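Local coordinates for monooxygenase (Agrobacterium tumefaciens, PDB 2I7G), which probably acts as a flavin-dependent monooxygenase of the luciferase-like family, built on a TIM barrel, although its substrate is not established, at residues T28-N33 and Y76-P81; I129-G134 and V196-G201; A276-R281 and M334-M339. All blocks are in the same frame, centred on the assembly; numbering follows the deposited sequence. Where two conformers were deposited one is given.

Interaction 1 of 3, residues T28-N33 and Y76-P81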
# COMPACT_ATOMS: atom_id res chain seq x y z
N THR B 28 6.30 4.51 -15.26
CA THR B 28 5.10 4.21 -16.05
C THR B 28 3.89 4.58 -15.21
O THR B 28 3.99 4.69 -13.96
CB THR B 28 5.07 2.73 -16.53
OG1 THR B 28 3.88 2.45 -17.32
CG2 THR B 28 5.07 1.77 -15.34
N PHE B 29 2.76 4.72 -15.91
CA PHE B 29 1.47 4.95 -15.30
C PHE B 29 0.62 3.68 -15.27
O PHE B 29 -0.48 3.69 -14.67
CB PHE B 29 0.71 6.07 -16.05
CG PHE B 29 1.42 7.41 -16.07
CD1 PHE B 29 2.40 7.71 -15.12
CD2 PHE B 29 1.08 8.37 -17.02
CE1 PHE B 29 3.04 8.96 -15.11
CE2 PHE B 29 1.71 9.60 -17.05
CZ PHE B 29 2.71 9.91 -16.10
N ALA B 30 1.14 2.62 -15.91
CA ALA B 30 0.48 1.32 -15.95
C ALA B 30 -0.90 1.47 -16.60
O ALA B 30 -1.94 1.16 -16.01
CB ALA B 30 0.38 0.73 -14.53
N ASP B 31 -0.88 1.94 -17.84
CA ASP B 31 -2.05 2.04 -18.73
C ASP B 31 -2.69 0.68 -18.94
O ASP B 31 -2.00 -0.34 -19.06
CB ASP B 31 -1.59 2.60 -20.10
CG ASP B 31 -0.65 3.83 -19.97
OD1 ASP B 31 -0.84 4.80 -20.73
OD2 ASP B 31 0.26 3.86 -19.10
N VAL B 32 -4.01 0.68 -19.01
CA VAL B 32 -4.80 -0.48 -19.40
C VAL B 32 -5.78 -0.12 -20.54
O VAL B 32 -6.07 1.06 -20.82
CB VAL B 32 -5.57 -1.10 -18.19
CG1 VAL B 32 -4.56 -1.57 -17.11
CG2 VAL B 32 -6.58 -0.10 -17.58
N ASN B 33 -6.28 -1.16 -21.17
CA ASN B 33 -7.37 -1.00 -22.11
C ASN B 33 -8.62 -0.56 -21.36
O ASN B 33 -9.10 -1.28 -20.48
CB ASN B 33 -7.63 -2.30 -22.86
CG ASN B 33 -8.57 -2.10 -24.04
OD1 ASN B 33 -9.36 -1.15 -24.06
ND2 ASN B 33 -8.49 -2.98 -25.02
N TYR B 76 -6.07 3.58 -16.31
CA TYR B 76 -4.81 3.39 -15.54
C TYR B 76 -5.12 2.52 -14.33
O TYR B 76 -6.18 2.70 -13.70
CB TYR B 76 -4.29 4.70 -15.02
CG TYR B 76 -3.84 5.65 -16.10
CD1 TYR B 76 -2.69 5.40 -16.85
CD2 TYR B 76 -4.54 6.84 -16.33
CE1 TYR B 76 -2.26 6.29 -17.86
CE2 TYR B 76 -4.12 7.75 -17.32
CZ TYR B 76 -2.98 7.47 -18.06
OH TYR B 76 -2.56 8.38 -19.03
N VAL B 77 -4.25 1.57 -14.04
CA VAL B 77 -4.52 0.65 -12.94
C VAL B 77 -3.88 1.11 -11.61
O VAL B 77 -4.25 0.60 -10.55
CB VAL B 77 -4.10 -0.81 -13.33
CG1 VAL B 77 -2.61 -0.96 -13.48
CG2 VAL B 77 -4.59 -1.84 -12.28
N VAL B 78 -2.97 2.08 -11.66
CA VAL B 78 -2.24 2.50 -10.43
C VAL B 78 -2.81 3.82 -9.90
O VAL B 78 -2.39 4.90 -10.30
CB VAL B 78 -0.72 2.57 -10.64
CG1 VAL B 78 -0.01 3.05 -9.34
CG2 VAL B 78 -0.21 1.12 -11.07
N SER B 79 -3.76 3.71 -8.99
CA SER B 79 -4.22 4.86 -8.22
C SER B 79 -3.50 4.89 -6.88
O SER B 79 -3.59 5.87 -6.15
CB SER B 79 -5.72 4.80 -7.97
OG SER B 79 -6.06 3.64 -7.19
N SER B 80 -2.79 3.80 -6.56
CA SER B 80 -2.05 3.73 -5.28
C SER B 80 -0.65 3.18 -5.53
O SER B 80 -0.41 1.97 -5.37
CB SER B 80 -2.84 2.89 -4.25
OG SER B 80 -2.18 2.87 -2.99
N PRO B 81 0.28 4.05 -5.95
CA PRO B 81 1.65 3.60 -6.28
C PRO B 81 2.35 2.89 -5.11
O PRO B 81 3.01 1.88 -5.33
CB PRO B 81 2.41 4.88 -6.70
CG PRO B 81 1.46 6.04 -6.47
CD PRO B 81 0.06 5.50 -6.22
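With chi1 close to -60° in both F29 and Y76, each CG stands opposite its own carbonyl carbon, and the two side chains run alongside one another from neighbouring loops, pointing the same way. The edge of the F29 ring meets the face of the Y76 ring in an offset edge-to-face pair, the centroids 5.9 Å apart and the planes at 79°. The closest touch comes from the base of F29, its CB 3.5 Å from Y76 CE1. D31 reaches the same ring atom, its OD1 3.5 Å from Y76 CE1, while its carboxylate is fixed from outside by a salt bridge to R281 and a probable hydrogen bond from G337 N. A single backbone bridge pairs D31 with Y76; beside it V77 N donates to A30 O over 3.1 Å, with 168° at the hydrogen. A30 CB packs on V78 CG2 at 3.5 Å and on V77 CG1 at 3.6 Å, and V32 CG1 lies 3.9 Å from V77 CB. T28 OG1 accepts from A30 N at 3.1 Å, an ST turn that shapes the chain just before the bridge. V77 also packs on L121 of the second subunit, which thus covers part of this loop. Joining the loops that follow strands 23-28 and 65-68 in this way is characteristic of the C-terminal rim of a TIM barrel.

Interaction 2 of 3, residues I129-G134 and V196-G201; sequences IMAGRG and VWIAVG. With SO4 (sulfate ion), chain E.
Two adjacent parallel strands of the TIM barrel meet here, I129 to A131 pairing in order with V196 to I198, their axes inclined at 33°. The backbone bonds alternate as in a regular parallel pair: W197 N donates to I129 O at 2.8 Å, A131 N to W197 O at 2.8 Å, and A199 N to A131 O at 2.8 Å. M130 and W197 share one face of the sheet. They also touch L331 and R329 of strand 329-333, which places that face inside the barrel. Selenomethionine M130, with chi1 at 180° setting CG opposite its backbone N, lays CG 4.0 Å from W197 CB and 3.9 Å from A199 CB, and the extended chain beyond it leaves SE 3.9 Å from the same A199 CB. On the other face I129, A131, V196 and I198 lie under helix 150-166, with I129 also reaching helix 109-122. Beyond the paired residues the chains separate, and a water links them by accepting from R133 N at 2.8 Å and donating to A199 O. The same water donates to a sulfate, probably from the crystallisation liquor, which receives G201 N at its O2 (2.8 Å, 169° at the hydrogen) and is also bonded to S206 OG. The R133 guanidinium lies near the ion, with sulfate O1 at its edge and in its plane, and it also makes a cation-pi contact with Y150. An anion held between these two strand ends is consistent with the flavin phosphate site of luciferase-like monooxygenases, at the C-terminal mouth of a TIM barrel.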
# COMPACT_ATOMS: atom_id res chain seq x y z
N ILE B 129 9.79 9.16 -2.63
CA ILE B 129 8.52 9.81 -3.01
C ILE B 129 8.86 10.90 -4.03
O ILE B 129 9.78 11.70 -3.78
CB ILE B 129 7.84 10.48 -1.78
CG1 ILE B 129 7.46 9.41 -0.73
CG2 ILE B 129 6.61 11.30 -2.27
CD1 ILE B 129 7.11 10.03 0.69
N MSE B 130 8.15 10.93 -5.16
CA MSE B 130 8.24 12.09 -6.06
C MSE B 130 6.88 12.77 -6.07
O MSE B 130 5.89 12.19 -6.55
CB MSE B 130 8.68 11.68 -7.47
CG MSE B 130 8.78 12.87 -8.39
SE MSE B 130 8.95 12.28 -10.28
CE MSE B 130 10.14 10.74 -10.10
N ALA B 131 6.83 13.95 -5.46
CA ALA B 131 5.55 14.64 -5.29
C ALA B 131 5.36 15.64 -6.43
O ALA B 131 6.29 16.38 -6.80
CB ALA B 131 5.53 15.34 -3.98
N GLY B 132 4.16 15.69 -6.97
CA GLY B 132 3.88 16.68 -7.99
C GLY B 132 2.41 16.85 -8.30
O GLY B 132 1.54 16.20 -7.69
N ARG B 133 2.15 17.72 -9.26
CA ARG B 133 0.80 18.08 -9.66
C ARG B 133 0.07 16.90 -10.35
O ARG B 133 -1.12 16.68 -10.12
CB ARG B 133 0.88 19.33 -10.55
CG ARG B 133 -0.41 19.83 -11.11
CD ARG B 133 -0.12 21.10 -11.95
NE ARG B 133 -1.07 22.10 -11.52
CZ ARG B 133 -0.78 23.16 -10.76
NH1 ARG B 133 -1.76 23.95 -10.40
NH2 ARG B 133 0.48 23.43 -10.40
N GLY B 134 0.81 16.13 -11.15
CA GLY B 134 0.24 15.05 -11.97
C GLY B 134 -1.09 15.49 -12.57
O GLY B 134 -1.21 16.62 -13.09
N VAL B 196 12.64 12.77 -0.91
CA VAL B 196 11.46 13.40 -1.48
C VAL B 196 11.93 14.29 -2.64
O VAL B 196 12.76 15.20 -2.43
CB VAL B 196 10.69 14.22 -0.44
CG1 VAL B 196 9.54 14.99 -1.12
CG2 VAL B 196 10.15 13.27 0.66
N TRP B 197 11.47 13.96 -3.83
CA TRP B 197 11.74 14.75 -5.05
C TRP B 197 10.49 15.54 -5.40
O TRP B 197 9.38 15.09 -5.15
CB TRP B 197 12.02 13.81 -6.25
CG TRP B 197 13.37 13.15 -6.19
CD1 TRP B 197 13.80 12.20 -5.29
CD2 TRP B 197 14.45 13.37 -7.10
NE1 TRP B 197 15.09 11.84 -5.58
CE2 TRP B 197 15.51 12.54 -6.69
CE3 TRP B 197 14.64 14.22 -8.20
CZ2 TRP B 197 16.75 12.52 -7.34
CZ3 TRP B 197 15.87 14.20 -8.86
CH2 TRP B 197 16.91 13.34 -8.43
N ILE B 198 10.68 16.69 -6.04
CA ILE B 198 9.58 17.49 -6.52
C ILE B 198 9.55 17.38 -8.07
O ILE B 198 10.52 17.75 -8.75
CB ILE B 198 9.72 18.97 -6.08
CG1 ILE B 198 9.79 19.08 -4.56
CG2 ILE B 198 8.58 19.82 -6.67
CD1 ILE B 198 8.69 18.38 -3.81
N ALA B 199 8.44 16.89 -8.59
CA ALA B 199 8.22 16.87 -10.05
C ALA B 199 7.73 18.22 -10.52
O ALA B 199 6.81 18.81 -9.94
CB ALA B 199 7.21 15.76 -10.44
N VAL B 200 8.35 18.73 -11.58
CA VAL B 200 8.00 20.04 -12.12
C VAL B 200 7.78 19.89 -13.64
O VAL B 200 8.42 19.04 -14.28
CB VAL B 200 9.08 21.09 -11.77
CG1 VAL B 200 9.20 21.22 -10.25
CG2 VAL B 200 10.47 20.72 -12.36
N GLY B 201 6.89 20.70 -14.20
CA GLY B 201 6.59 20.65 -15.64
C GLY B 201 7.17 21.79 -16.46
O GLY B 201 7.03 21.81 -17.70
S SO4 E . 4.15 22.36 -12.32
O1 SO4 E . 3.56 21.23 -11.61
O2 SO4 E . 5.60 22.30 -12.36
O3 SO4 E . 3.63 22.38 -13.70
O4 SO4 E . 3.73 23.56 -11.59
O HOH W 1 4.24 19.13 -10.53

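Interaction 3 of 3, residues A276-R281 and M334-M339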
# COMPACT_ATOMS: atom_id res chain seq x y z
N ALA B 276 -1.08 0.38 -30.68
CA ALA B 276 -0.52 0.68 -29.33
C ALA B 276 -1.15 1.91 -28.69
O ALA B 276 -1.10 2.08 -27.48
CB ALA B 276 1.02 0.82 -29.38
N GLU B 277 -1.75 2.77 -29.52
CA GLU B 277 -2.40 4.03 -29.06
C GLU B 277 -1.48 4.95 -28.23
O GLU B 277 -1.94 5.73 -27.38
CB GLU B 277 -3.70 3.71 -28.29
CG GLU B 277 -4.67 2.81 -29.07
CD GLU B 277 -5.98 2.58 -28.32
OE1 GLU B 277 -6.13 3.12 -27.19
OE2 GLU B 277 -6.86 1.85 -28.87
N VAL B 278 -0.18 4.86 -28.47
CA VAL B 278 0.75 5.74 -27.78
C VAL B 278 0.54 7.22 -28.19
O VAL B 278 0.53 8.10 -27.33
CB VAL B 278 2.22 5.29 -28.02
CG1 VAL B 278 3.22 6.33 -27.46
CG2 VAL B 278 2.45 3.91 -27.41
N MSE B 279 0.36 7.47 -29.49
CA MSE B 279 0.31 8.86 -29.98
C MSE B 279 -0.91 9.67 -29.47
O MSE B 279 -0.84 10.92 -29.40
CB MSE B 279 0.45 8.92 -31.52
CG MSE B 279 1.78 8.30 -32.04
SE MSE B 279 3.37 9.20 -31.26
CE MSE B 279 4.35 7.62 -30.79
N ASN B 280 -1.99 8.97 -29.11
CA ASN B 280 -3.18 9.59 -28.52
C ASN B 280 -2.88 10.37 -27.23
O ASN B 280 -3.60 11.33 -26.91
CB ASN B 280 -4.26 8.53 -28.23
CG ASN B 280 -4.89 7.96 -29.50
OD1 ASN B 280 -5.46 6.87 -29.49
ND2 ASN B 280 -4.80 8.70 -30.59
N ARG B 281 -1.85 9.94 -26.51
CA ARG B 281 -1.39 10.65 -25.31
C ARG B 281 -0.15 11.52 -25.63
O ARG B 281 -0.14 12.73 -25.33
CB ARG B 281 -1.08 9.69 -24.14
CG ARG B 281 -0.40 10.40 -22.97
CD ARG B 281 -0.91 9.86 -21.62
NE ARG B 281 -0.43 8.49 -21.31
CZ ARG B 281 0.74 8.19 -20.77
NH1 ARG B 281 1.64 9.16 -20.50
NH2 ARG B 281 1.01 6.92 -20.51
N MSE B 334 8.45 4.31 -21.31
CA MSE B 334 8.22 3.56 -22.56
C MSE B 334 6.84 2.91 -22.55
O MSE B 334 6.11 2.91 -23.56
CB MSE B 334 9.27 2.44 -22.72
CG MSE B 334 10.71 2.89 -22.62
SE MSE B 334 12.00 1.44 -23.04
CE MSE B 334 11.60 0.24 -21.59
N ALA B 335 6.49 2.32 -21.41
CA ALA B 335 5.25 1.50 -21.32
C ALA B 335 4.08 2.48 -21.26
O ALA B 335 3.72 2.99 -20.17
CB ALA B 335 5.30 0.60 -20.09
N ILE B 336 3.55 2.80 -22.44
CA ILE B 336 2.47 3.80 -22.63
C ILE B 336 1.34 3.15 -23.41
O ILE B 336 1.59 2.28 -24.24
CB ILE B 336 3.03 5.03 -23.40
CG1 ILE B 336 4.13 5.71 -22.58
CG2 ILE B 336 1.95 6.08 -23.70
CD1 ILE B 336 4.93 6.67 -23.40
N GLY B 337 0.10 3.55 -23.14
CA GLY B 337 -1.06 3.03 -23.88
C GLY B 337 -1.06 1.50 -23.92
O GLY B 337 -0.88 0.82 -22.90
N LEU B 338 -1.27 0.95 -25.11
CA LEU B 338 -1.40 -0.48 -25.26
C LEU B 338 -0.13 -1.09 -25.88
O LEU B 338 -0.22 -2.09 -26.60
CB LEU B 338 -2.64 -0.83 -26.11
CG LEU B 338 -3.99 -0.18 -25.70
CD1 LEU B 338 -5.17 -0.72 -26.51
CD2 LEU B 338 -4.20 -0.32 -24.18
N MSE B 339 1.03 -0.49 -25.60
CA MSE B 339 2.31 -1.09 -26.07
C MSE B 339 2.31 -2.55 -25.65
O MSE B 339 2.06 -2.86 -24.47
CB MSE B 339 3.54 -0.43 -25.43
CG MSE B 339 3.96 0.92 -25.98
SE MSE B 339 4.45 0.72 -27.88
CE MSE B 339 6.13 -0.25 -27.63
O HOH W 2 2.70 5.04 -18.74
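R281 reaches across to I336 with the outer half of its side chain. Its CB is directed toward segment 334-339, CG stands opposite the backbone N (chi1 171°), and bends at chi2 and chi3 bring the end of the chain over I336 CG2. That methyl lies 4.1 Å from R281 NE, 3.8 Å from R281 CZ and 3.4 Å from R281 NH2, over one face of the guanidinium near its rim. At the tip, NH2 also bonds to a water that donates to A335 O, and its salt-bridge partner is D31. I336 CG2 meets V278 CG1 as well, at 4.0 Å, the two side chains crossing at about a right angle. I336 opens a type II' beta turn closed by M339 N bonding to I336 O, with G337 (phi 50°) at its second position; this turn lies in the loop between strand 329-333 of the TIM barrel and helix 341-363. The turn packs against A276 to V278, where L338 N donates to A276 O over a short 2.6 Å, with 159° at the hydrogen. On one flank of that bond, selenomethionine M339 fits its SE 3.7 Å from A276 CB and its CG 3.6 Å from V278 CG2. E277 and L338 run side by side, CD of E277 lying 3.8 Å from L338 CD1.

How the interactions relate
The centre of interaction 2 lies about 8 Å from the centre of the chain, nearer than the other two; it sits in the barrel wall itself and is carried by regular strand-to-strand backbone bonds. Interaction 1 joins two loops, interaction 3 a loop and the start of helix 279-286, with one backbone bond each across their segments and more reliance on side chains; interaction 1 is buried, interaction 3 partly so. D31 ties these two together, and F29 and Y76 pack on R281. Strands 23-28 and 329-333, which lead into them, are themselves paired. Interaction 2 touches neither, its nearest atoms being about 7 Å from interaction 1 and about 10 Å from interaction 3.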